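ABC-type phosphate transport system, periplasmic component (Lactobacillus brevis, PDB 4ECF) probably serves as the solute-binding component of the PstSACB ABC transporter, capturing phosphate for import across the cytoplasmic membrane. Local coordinates at residues Ala21-Thr32 with Leu219-Val227; Val81-Val91 with Val163-Ala174. All coordinates share one frame; numbering follows the deposited sequence.

Contact 1 (Ala21-Thr32 with Leu219-Val227)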
loop_
_atom_site.group_PDB
_atom_site.type_symbol
_atom_site.label_atom_id
_atom_site.label_comp_id
_atom_site.label_asym_id
_atom_site.label_seq_id
_atom_site.Cartn_x
_atom_site.Cartn_y
_atom_site.Cartn_z
ATOM N N ALA A 21 -13.683 -8.173 -0.349
ATOM C CA ALA A 21 -14.025 -8.999 -1.500
ATOM C C ALA A 21 -14.266 -10.452 -1.026
ATOM O O ALA A 21 -15.162 -11.140 -1.511
ATOM C CB ALA A 21 -12.945 -8.967 -2.568
ATOM N N GLY A 22 -13.456 -10.902 -0.086
ATOM C CA GLY A 22 -13.600 -12.244 0.474
ATOM C C GLY A 22 -14.944 -12.429 1.147
ATOM O O GLY A 22 -15.591 -13.431 0.923
ATOM N N GLU A 23 -15.375 -11.472 1.977
ATOM C CA GLU A 23 -16.660 -11.626 2.670
ATOM C C GLU A 23 -17.810 -11.550 1.675
ATOM O O GLU A 23 -18.808 -12.265 1.785
ATOM C CB GLU A 23 -16.836 -10.546 3.770
ATOM C CG GLU A 23 -18.057 -10.799 4.671
ATOM C CD GLU A 23 -19.396 -10.359 4.058
ATOM O OE1 GLU A 23 -19.391 -9.372 3.280
ATOM O OE2 GLU A 23 -20.459 -11.003 4.335
ATOM N N GLN A 24 -17.678 -10.680 0.692
ATOM C CA GLN A 24 -18.701 -10.596 -0.318
ATOM C C GLN A 24 -18.794 -11.908 -1.116
ATOM O O GLN A 24 -19.881 -12.427 -1.315
ATOM C CB GLN A 24 -18.474 -9.377 -1.202
ATOM C CG GLN A 24 -19.678 -9.069 -2.083
ATOM C CD GLN A 24 -19.556 -7.744 -2.768
ATOM O OE1 GLN A 24 -19.318 -7.687 -3.986
ATOM N NE2 GLN A 24 -19.717 -6.675 -2.005
ATOM N N TYR A 25 -17.646 -12.445 -1.524
ATOM C CA TYR A 25 -17.602 -13.698 -2.263
ATOM C C TYR A 25 -18.248 -14.830 -1.453
ATOM O O TYR A 25 -19.102 -15.558 -1.936
ATOM C CB TYR A 25 -16.141 -14.069 -2.578
ATOM C CG TYR A 25 -16.084 -15.279 -3.477
ATOM C CD1 TYR A 25 -16.175 -16.573 -2.971
ATOM C CD2 TYR A 25 -16.056 -15.140 -4.844
ATOM C CE1 TYR A 25 -16.187 -17.680 -3.808
ATOM C CE2 TYR A 25 -16.056 -16.244 -5.671
ATOM C CZ TYR A 25 -16.136 -17.510 -5.155
ATOM O OH TYR A 25 -16.163 -18.633 -6.000
ATOM N N THR A 26 -17.863 -14.952 -0.186
ATOM C CA THR A 26 -18.356 -16.086 0.613
ATOM C C THR A 26 -19.861 -15.994 0.901
ATOM O O THR A 26 -20.554 -17.021 1.015
ATOM C CB THR A 26 -17.580 -16.333 1.911
ATOM O OG1 THR A 26 -17.630 -15.221 2.782
ATOM C CG2 THR A 26 -16.100 -16.746 1.609
ATOM N N GLY A 27 -20.384 -14.775 1.013
ATOM C CA GLY A 27 -21.831 -14.604 1.212
ATOM C C GLY A 27 -22.617 -14.884 -0.051
ATOM O O GLY A 27 -23.817 -15.109 0.002
ATOM N N GLU A 28 -21.950 -14.838 -1.198
ATOM C CA GLU A 28 -22.583 -15.146 -2.504
ATOM C C GLU A 28 -22.357 -16.593 -2.994
ATOM O O GLU A 28 -22.975 -17.014 -3.968
ATOM C CB GLU A 28 -22.043 -14.142 -3.552
ATOM C CG GLU A 28 -22.553 -12.723 -3.298
ATOM C CD GLU A 28 -21.869 -11.634 -4.124
ATOM O OE1 GLU A 28 -21.137 -11.984 -5.047
ATOM O OE2 GLU A 28 -22.104 -10.431 -3.870
ATOM N N HIS A 29 -21.443 -17.324 -2.349
ATOM C CA HIS A 29 -21.077 -18.704 -2.770
ATOM C C HIS A 29 -21.100 -19.598 -1.565
ATOM O O HIS A 29 -20.189 -19.582 -0.726
ATOM C CB HIS A 29 -19.699 -18.674 -3.417
ATOM C CG HIS A 29 -19.645 -17.819 -4.651
ATOM N ND1 HIS A 29 -19.447 -16.486 -4.604
ATOM C CD2 HIS A 29 -19.773 -18.164 -6.015
ATOM C CE1 HIS A 29 -19.459 -15.990 -5.870
ATOM N NE2 HIS A 29 -19.662 -17.014 -6.727
ATOM N N LEU A 30 -22.180 -20.326 -1.409
ATOM C CA LEU A 30 -22.379 -21.182 -0.240
ATOM C C LEU A 30 -21.259 -22.222 -0.090
ATOM O O LEU A 30 -20.783 -22.756 -1.054
ATOM C CB LEU A 30 -23.727 -21.885 -0.346
ATOM C CG LEU A 30 -24.275 -22.605 0.903
ATOM C CD1 LEU A 30 -24.581 -21.607 2.025
ATOM C CD2 LEU A 30 -25.521 -23.397 0.505
ATOM N N GLY A 31 -20.796 -22.407 1.143
ATOM C CA GLY A 31 -19.839 -23.469 1.457
ATOM C C GLY A 31 -18.398 -23.055 1.193
ATOM O O GLY A 31 -17.539 -23.902 0.972
ATOM N N THR A 32 -18.155 -21.749 1.129
ATOM C CA THR A 32 -16.821 -21.237 0.893
ATOM C C THR A 32 -16.316 -20.402 2.077
ATOM O O THR A 32 -17.064 -19.734 2.732
ATOM C CB THR A 32 -16.695 -20.450 -0.423
ATOM O OG1 THR A 32 -17.471 -19.247 -0.369
ATOM C CG2 THR A 32 -17.045 -21.322 -1.628
ATOM N N LEU A 219 -11.015 -22.801 -5.556
ATOM C CA LEU A 219 -11.504 -21.552 -4.955
ATOM C C LEU A 219 -10.511 -20.420 -5.107
ATOM O O LEU A 219 -10.927 -19.259 -5.317
ATOM C CB LEU A 219 -11.857 -21.771 -3.475
ATOM C CG LEU A 219 -12.341 -20.561 -2.653
ATOM C CD1 LEU A 219 -13.501 -19.890 -3.368
ATOM C CD2 LEU A 219 -12.685 -21.003 -1.205
ATOM N N THR A 220 -9.207 -20.711 -5.034
ATOM C CA THR A 220 -8.203 -19.696 -5.279
ATOM C C THR A 220 -8.402 -19.034 -6.626
ATOM O O THR A 220 -8.432 -17.792 -6.726
ATOM C CB THR A 220 -6.767 -20.268 -5.176
ATOM O OG1 THR A 220 -6.593 -20.887 -3.893
ATOM C CG2 THR A 220 -5.727 -19.144 -5.405
ATOM N N LYS A 221 -8.558 -19.852 -7.661
ATOM C CA LYS A 221 -8.754 -19.349 -9.025
ATOM C C LYS A 221 -10.064 -18.564 -9.120
ATOM O O LYS A 221 -10.079 -17.437 -9.673
ATOM C CB LYS A 221 -8.763 -20.517 -10.020
ATOM C CG LYS A 221 -9.093 -20.128 -11.451
ATOM C CD LYS A 221 -9.082 -21.375 -12.322
ATOM C CE LYS A 221 -9.429 -21.136 -13.782
ATOM N NZ LYS A 221 -8.380 -20.338 -14.504
ATOM N N ALA A 222 -11.136 -19.131 -8.572
ATOM C CA ALA A 222 -12.430 -18.491 -8.629
ATOM C C ALA A 222 -12.456 -17.139 -7.946
ATOM O O ALA A 222 -13.026 -16.181 -8.464
ATOM C CB ALA A 222 -13.521 -19.402 -8.068
ATOM N N PHE A 223 -11.834 -17.046 -6.768
ATOM C CA PHE A 223 -11.812 -15.792 -6.059
ATOM C C PHE A 223 -11.017 -14.718 -6.810
ATOM O O PHE A 223 -11.441 -13.553 -6.887
ATOM C CB PHE A 223 -11.228 -16.005 -4.674
ATOM C CG PHE A 223 -11.102 -14.760 -3.849
ATOM C CD1 PHE A 223 -12.202 -13.969 -3.586
ATOM C CD2 PHE A 223 -9.891 -14.428 -3.270
ATOM C CE1 PHE A 223 -12.093 -12.847 -2.800
ATOM C CE2 PHE A 223 -9.786 -13.315 -2.469
ATOM C CZ PHE A 223 -10.885 -12.523 -2.234
ATOM N N ILE A 224 -9.838 -15.077 -7.299
ATOM C CA ILE A 224 -9.062 -14.101 -8.081
ATOM C C ILE A 224 -9.858 -13.608 -9.299
ATOM O O ILE A 224 -9.935 -12.367 -9.552
ATOM C CB ILE A 224 -7.655 -14.650 -8.435
ATOM C CG1 ILE A 224 -6.819 -14.834 -7.170
ATOM C CG2 ILE A 224 -6.940 -13.691 -9.393
ATOM C CD1 ILE A 224 -5.563 -15.618 -7.459
ATOM N N THR A 225 -10.468 -14.529 -10.044
ATOM C CA THR A 225 -11.337 -14.162 -11.161
ATOM C C THR A 225 -12.434 -13.153 -10.712
ATOM O O THR A 225 -12.660 -12.124 -11.349
ATOM C CB THR A 225 -11.949 -15.402 -11.750
ATOM O OG1 THR A 225 -10.891 -16.210 -12.289
ATOM C CG2 THR A 225 -12.982 -15.060 -12.834
ATOM N N TYR A 226 -13.041 -13.429 -9.558
ATOM C CA TYR A 226 -14.060 -12.546 -8.986
ATOM C C TYR A 226 -13.535 -11.152 -8.677
ATOM O O TYR A 226 -14.128 -10.163 -9.090
ATOM C CB TYR A 226 -14.660 -13.215 -7.742
ATOM C CG TYR A 226 -15.765 -12.470 -7.058
ATOM C CD1 TYR A 226 -17.092 -12.644 -7.431
ATOM C CD2 TYR A 226 -15.505 -11.702 -5.949
ATOM C CE1 TYR A 226 -18.105 -12.001 -6.755
ATOM C CE2 TYR A 226 -16.541 -11.067 -5.260
ATOM C CZ TYR A 226 -17.813 -11.227 -5.663
ATOM O OH TYR A 226 -18.850 -10.590 -4.991
ATOM N N VAL A 227 -12.367 -11.059 -8.016
ATOM C CA VAL A 227 -11.781 -9.786 -7.687
ATOM C C VAL A 227 -11.439 -8.984 -8.967
ATOM O O VAL A 227 -11.642 -7.799 -9.003
ATOM C CB VAL A 227 -10.512 -9.946 -6.815
ATOM C CG1 VAL A 227 -9.819 -8.616 -6.613
ATOM C CG2 VAL A 227 -10.846 -10.601 -5.479
#
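Two helices of the periplasmic binding-protein fold, 15-28 and 218-228, meet through an aromatic cluster: Y25, F223 and Y226 come from the helices, H29 from the loop after helix 15-28. The axes of segments 21-28 and 219-227 approach to 10.6 Å at 114°, and the side chains interdigitate knobs-into-holes: Y25 enters the hole formed by L219, A222, F223 and Y226, while Y226 enters that of A21, Q24, Y25 and E28. The edge of Y25, at CD2, points onto the face of Y226, planes at 88°, with Y25 CD2 3.5 Å from Y226 CG. With its CG anti to the backbone N (chi1 -174°), Y25 extends toward helix 218-228; its CE1 meets L219 CD1 at 3.5 Å. F223 presents its edge to the Y25 face in an offset edge-to-face pair, and its CE1 lies 3.6 Å from G22 N. H29 ND1 lies over the centre of the Y25 ring, and its hydrogen bond to Y25 O (2.8 Å) fixes the imidazole rotation, with the acceptor in the ring plane. H29 in turn points its edge at the Y226 face. At the far end of that ring, Y226 OH donates to E28 OE1 at 2.7 Å, arriving from above the carboxylate plane. An alanine replacing Y226 would remove the face receiving Y25 and H29 and would probably leave E28 without this donor and the Y25 ring freer to shift. Beyond the pair, Y25 and F223 rest on I34 of strand 32-39, L219 touches strand 4-10, and Y226 packs against I232 of helix 230-239.

Contact 2 (Val81-Val91 with Val163-Ala174). With EDO (1,2-ethanediol), chain K.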
loop_
_atom_site.group_PDB
_atom_site.type_symbol
_atom_site.label_atom_id
_atom_site.label_comp_id
_atom_site.label_asym_id
_atom_site.label_seq_id
_atom_site.Cartn_x
_atom_site.Cartn_y
_atom_site.Cartn_z
ATOM N N VAL A 81 -2.992 1.161 -5.720
ATOM C CA VAL A 81 -3.153 1.842 -4.416
ATOM C C VAL A 81 -2.241 3.072 -4.356
ATOM O O VAL A 81 -1.052 2.995 -4.696
ATOM C CB VAL A 81 -2.889 0.865 -3.251
ATOM C CG1 VAL A 81 -1.399 0.468 -3.187
ATOM C CG2 VAL A 81 -3.430 1.419 -1.943
ATOM N N GLY A 82 -2.813 4.199 -3.941
ATOM C CA GLY A 82 -2.059 5.394 -3.632
ATOM C C GLY A 82 -1.513 5.332 -2.220
ATOM O O GLY A 82 -2.115 4.700 -1.326
ATOM N N ILE A 83 -0.347 5.927 -2.045
ATOM C CA ILE A 83 0.312 6.060 -0.728
ATOM C C ILE A 83 0.535 7.540 -0.452
ATOM O O ILE A 83 1.007 8.309 -1.331
ATOM C CB ILE A 83 1.638 5.291 -0.706
ATOM C CG1 ILE A 83 1.368 3.790 -0.859
ATOM C CG2 ILE A 83 2.471 5.613 0.578
ATOM C CD1 ILE A 83 2.567 3.052 -1.401
ATOM N N THR A 84 0.230 7.935 0.777
ATOM C CA THR A 84 0.349 9.336 1.181
ATOM C C THR A 84 1.077 9.484 2.524
ATOM O O THR A 84 0.908 8.665 3.424
ATOM C CB THR A 84 -0.998 10.037 1.273
ATOM O OG1 THR A 84 -0.802 11.431 1.585
ATOM C CG2 THR A 84 -1.909 9.442 2.318
ATOM N N PRO A 85 1.926 10.505 2.630
ATOM C CA PRO A 85 2.372 10.879 3.985
ATOM C C PRO A 85 1.176 11.298 4.817
ATOM O O PRO A 85 0.172 11.829 4.298
ATOM C CB PRO A 85 3.287 12.078 3.760
ATOM C CG PRO A 85 3.418 12.279 2.304
ATOM C CD PRO A 85 2.345 11.496 1.622
ATOM N N ILE A 86 1.250 10.982 6.116
ATOM C CA ILE A 86 0.275 11.415 7.079
ATOM C C ILE A 86 0.978 12.000 8.276
ATOM O O ILE A 86 2.062 11.581 8.633
ATOM C CB ILE A 86 -0.659 10.259 7.558
ATOM C CG1 ILE A 86 0.122 9.029 8.053
ATOM C CG2 ILE A 86 -1.632 9.830 6.425
ATOM C CD1 ILE A 86 -0.709 8.099 8.937
ATOM N N VAL A 87 0.363 13.015 8.868
ATOM C CA VAL A 87 0.915 13.661 10.037
ATOM C C VAL A 87 -0.112 13.788 11.142
ATOM O O VAL A 87 -1.308 13.747 10.917
ATOM C CB VAL A 87 1.486 15.054 9.716
ATOM C CG1 VAL A 87 2.616 14.971 8.690
ATOM C CG2 VAL A 87 0.390 16.008 9.259
ATOM N N ASN A 88 0.396 13.948 12.361
ATOM C CA ASN A 88 -0.444 14.275 13.490
ATOM C C ASN A 88 -1.108 15.618 13.191
ATOM O O ASN A 88 -0.497 16.501 12.598
ATOM C CB ASN A 88 0.418 14.333 14.746
ATOM C CG ASN A 88 -0.376 14.716 15.983
ATOM O OD1 ASN A 88 -0.522 15.897 16.290
ATOM N ND2 ASN A 88 -0.874 13.728 16.702
ATOM N N LYS A 89 -2.376 15.752 13.533
ATOM C CA LYS A 89 -3.152 16.928 13.109
ATOM C C LYS A 89 -2.684 18.272 13.681
ATOM O O LYS A 89 -3.087 19.329 13.192
ATOM C CB LYS A 89 -4.637 16.691 13.432
ATOM C CG LYS A 89 -5.268 15.623 12.570
ATOM C CD LYS A 89 -6.782 15.509 12.750
ATOM C CE LYS A 89 -7.175 15.242 14.199
ATOM N NZ LYS A 89 -8.660 15.147 14.359
ATOM N N LYS A 90 -1.820 18.248 14.697
ATOM C CA LYS A 90 -1.316 19.466 15.300
ATOM C C LYS A 90 0.080 19.903 14.817
ATOM O O LYS A 90 0.639 20.859 15.371
ATOM C CB LYS A 90 -1.380 19.352 16.834
ATOM C CG LYS A 90 -2.789 19.128 17.351
ATOM C CD LYS A 90 -2.871 19.322 18.862
ATOM C CE LYS A 90 -4.059 18.586 19.478
ATOM N NZ LYS A 90 -5.385 19.029 18.956
ATOM N N VAL A 91 0.647 19.290 13.766
ATOM C CA VAL A 91 2.029 19.674 13.378
ATOM C C VAL A 91 2.091 21.043 12.682
ATOM O O VAL A 91 3.177 21.617 12.558
ATOM C CB VAL A 91 2.789 18.611 12.554
ATOM C CG1 VAL A 91 2.743 17.239 13.242
ATOM C CG2 VAL A 91 2.312 18.523 11.109
ATOM N N VAL A 163 0.430 7.645 14.674
ATOM C CA VAL A 163 0.512 9.024 14.153
ATOM C C VAL A 163 -0.573 9.891 14.776
ATOM O O VAL A 163 -0.315 11.020 15.180
ATOM C CB VAL A 163 0.482 9.069 12.588
ATOM C CG1 VAL A 163 0.209 10.491 12.048
ATOM C CG2 VAL A 163 1.802 8.527 12.049
ATOM N N ALA A 164 -1.787 9.336 14.889
ATOM C CA ALA A 164 -2.919 10.075 15.436
ATOM C C ALA A 164 -2.675 10.602 16.834
ATOM O O ALA A 164 -3.050 11.737 17.140
ATOM C CB ALA A 164 -4.189 9.216 15.398
ATOM N N THR A 165 -2.030 9.795 17.678
ATOM C CA THR A 165 -1.860 10.123 19.086
ATOM C C THR A 165 -0.504 10.650 19.474
ATOM O O THR A 165 -0.307 10.994 20.640
ATOM C CB THR A 165 -2.151 8.857 19.921
ATOM O OG1 THR A 165 -1.184 7.832 19.624
ATOM C CG2 THR A 165 -3.550 8.351 19.614
ATOM N N THR A 166 0.434 10.744 18.526
ATOM C CA THR A 166 1.804 11.126 18.857
ATOM C C THR A 166 2.146 12.525 18.358
ATOM O O THR A 166 2.264 12.743 17.127
ATOM C CB THR A 166 2.827 10.148 18.278
ATOM O OG1 THR A 166 2.549 8.825 18.747
ATOM C CG2 THR A 166 4.261 10.552 18.664
ATOM N N PRO A 167 2.327 13.485 19.289
ATOM C CA PRO A 167 2.692 14.815 18.869
ATOM C C PRO A 167 3.907 14.800 17.950
ATOM O O PRO A 167 4.880 14.089 18.221
ATOM C CB PRO A 167 3.046 15.528 20.198
ATOM C CG PRO A 167 2.207 14.828 21.221
ATOM C CD PRO A 167 2.141 13.401 20.754
ATOM N N GLY A 168 3.865 15.581 16.872
ATOM C CA GLY A 168 5.027 15.724 16.004
ATOM C C GLY A 168 5.189 14.632 14.942
ATOM O O GLY A 168 6.093 14.718 14.137
ATOM N N ALA A 169 4.323 13.614 14.950
ATOM C CA ALA A 169 4.538 12.390 14.130
ATOM C C ALA A 169 4.272 12.589 12.636
ATOM O O ALA A 169 3.324 13.258 12.255
ATOM C CB ALA A 169 3.674 11.238 14.649
ATOM N N ILE A 170 5.122 11.958 11.841
ATOM C CA ILE A 170 4.880 11.733 10.435
ATOM C C ILE A 170 5.159 10.281 10.043
ATOM O O ILE A 170 6.093 9.680 10.488
ATOM C CB ILE A 170 5.700 12.730 9.581
ATOM C CG1 ILE A 170 5.421 12.536 8.104
ATOM C CG2 ILE A 170 7.214 12.625 9.901
ATOM C CD1 ILE A 170 6.000 13.619 7.185
ATOM N N SER A 171 4.329 9.758 9.145
ATOM C CA SER A 171 4.523 8.427 8.555
ATOM C C SER A 171 3.900 8.421 7.163
ATOM O O SER A 171 3.698 9.473 6.543
ATOM C CB SER A 171 3.948 7.315 9.420
ATOM O OG SER A 171 4.474 6.051 9.028
ATOM N N TYR A 172 3.676 7.225 6.678
ATOM C CA TYR A 172 3.101 7.031 5.341
ATOM C C TYR A 172 2.133 5.870 5.399
ATOM O O TYR A 172 2.394 4.883 6.088
ATOM C CB TYR A 172 4.231 6.808 4.334
ATOM C CG TYR A 172 5.329 5.950 4.839
ATOM C CD1 TYR A 172 5.240 4.580 4.795
ATOM C CD2 TYR A 172 6.446 6.502 5.496
ATOM C CE1 TYR A 172 6.244 3.767 5.291
ATOM C CE2 TYR A 172 7.458 5.709 5.988
ATOM C CZ TYR A 172 7.357 4.318 5.894
ATOM O OH TYR A 172 8.369 3.519 6.396
ATOM N N VAL A 173 1.049 5.944 4.605
ATOM C CA VAL A 173 0.030 4.932 4.604
ATOM C C VAL A 173 -0.746 4.956 3.303
ATOM O O VAL A 173 -0.837 5.988 2.619
ATOM C CB VAL A 173 -0.941 5.083 5.809
ATOM C CG1 VAL A 173 -1.968 6.209 5.591
ATOM C CG2 VAL A 173 -1.504 3.737 6.213
ATOM N N ALA A 174 -1.238 3.787 2.951
ATOM C CA ALA A 174 -2.132 3.648 1.775
ATOM C C ALA A 174 -3.366 4.563 1.915
ATOM O O ALA A 174 -3.895 4.739 2.993
ATOM C CB ALA A 174 -2.550 2.177 1.627
HETATM C C1 EDO K . -1.343 15.205 20.378
HETATM O O1 EDO K . -0.956 16.080 19.308
HETATM C C2 EDO K . -2.791 14.767 20.215
HETATM O O2 EDO K . -2.978 14.221 18.907
HETATM O O HOH W 1 1.884 17.511 16.540
HETATM O O HOH W 2 -3.722 13.608 14.940
#
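Strands 81-87 and 169-174 run antiparallel, their axes 4.4 Å apart at closest approach and 151° between directions, with hydrogen-bonded pairs T84-V173 and I86-S171 alternating with non-hydrogen-bonded pairs I83-A174, P85-Y172 and V87-I170. The T84 N to V173 O bond, 2.9 Å and 175° at the hydrogen, is nearly straight. On the sheet face carrying T84 and I86, the I86 branches divide their contacts: CG2 meets V173 CG1 at 3.7 Å, whereas CD1 reaches V163 CB at 4.0 Å, joining strand to helix end. On the other face V87 CG1 packs on I170 CG1. Past the last pair, N88 N bonds to A169 O. N88 CG lies anti to the backbone N (chi1 178°), which brings ND2 to V163 O at 3.2 Å, in the plane of both amide and carbonyl. A 1,2-ethanediol, probably from the crystallisation liquor, spans the amide, O1 giving to OD1 and O2 taking from ND2. OD1 also accepts from a water held by G168 N and, in an Asx turn, from K90 N at 3.1 Å, above the carbonyl plane. The pairing belongs to the mixed sheet of an alpha/beta lobe of the periplasmic binding-protein fold: strand 73-87 also pairs antiparallel with 183-187 and 205-213, and 169-174 runs parallel to 123-127.

How the contacts relate
Both contacts lie in the same binding-protein fold, yet on opposite sides of the chain's centre: their centres are 34 Å apart and their nearest atoms about 12 Å. Along the chain, the residues of contact 2 fall between the two segments of contact 1. Contact 1, helix against helix, is partly buried and centred 22 Å from the chain's centre; contact 2, strand pairing beside a helix end, is buried and centred 14 Å from it. Strand 205-213 relates them, pairing with strand 73-87 and receiving T220 and I224. The I83 and Y172 side chains of contact 2 touch the start of helix 132-140, where backbone amides probably hold phosphate; contact 1 lies across the chain's centre from contact 2.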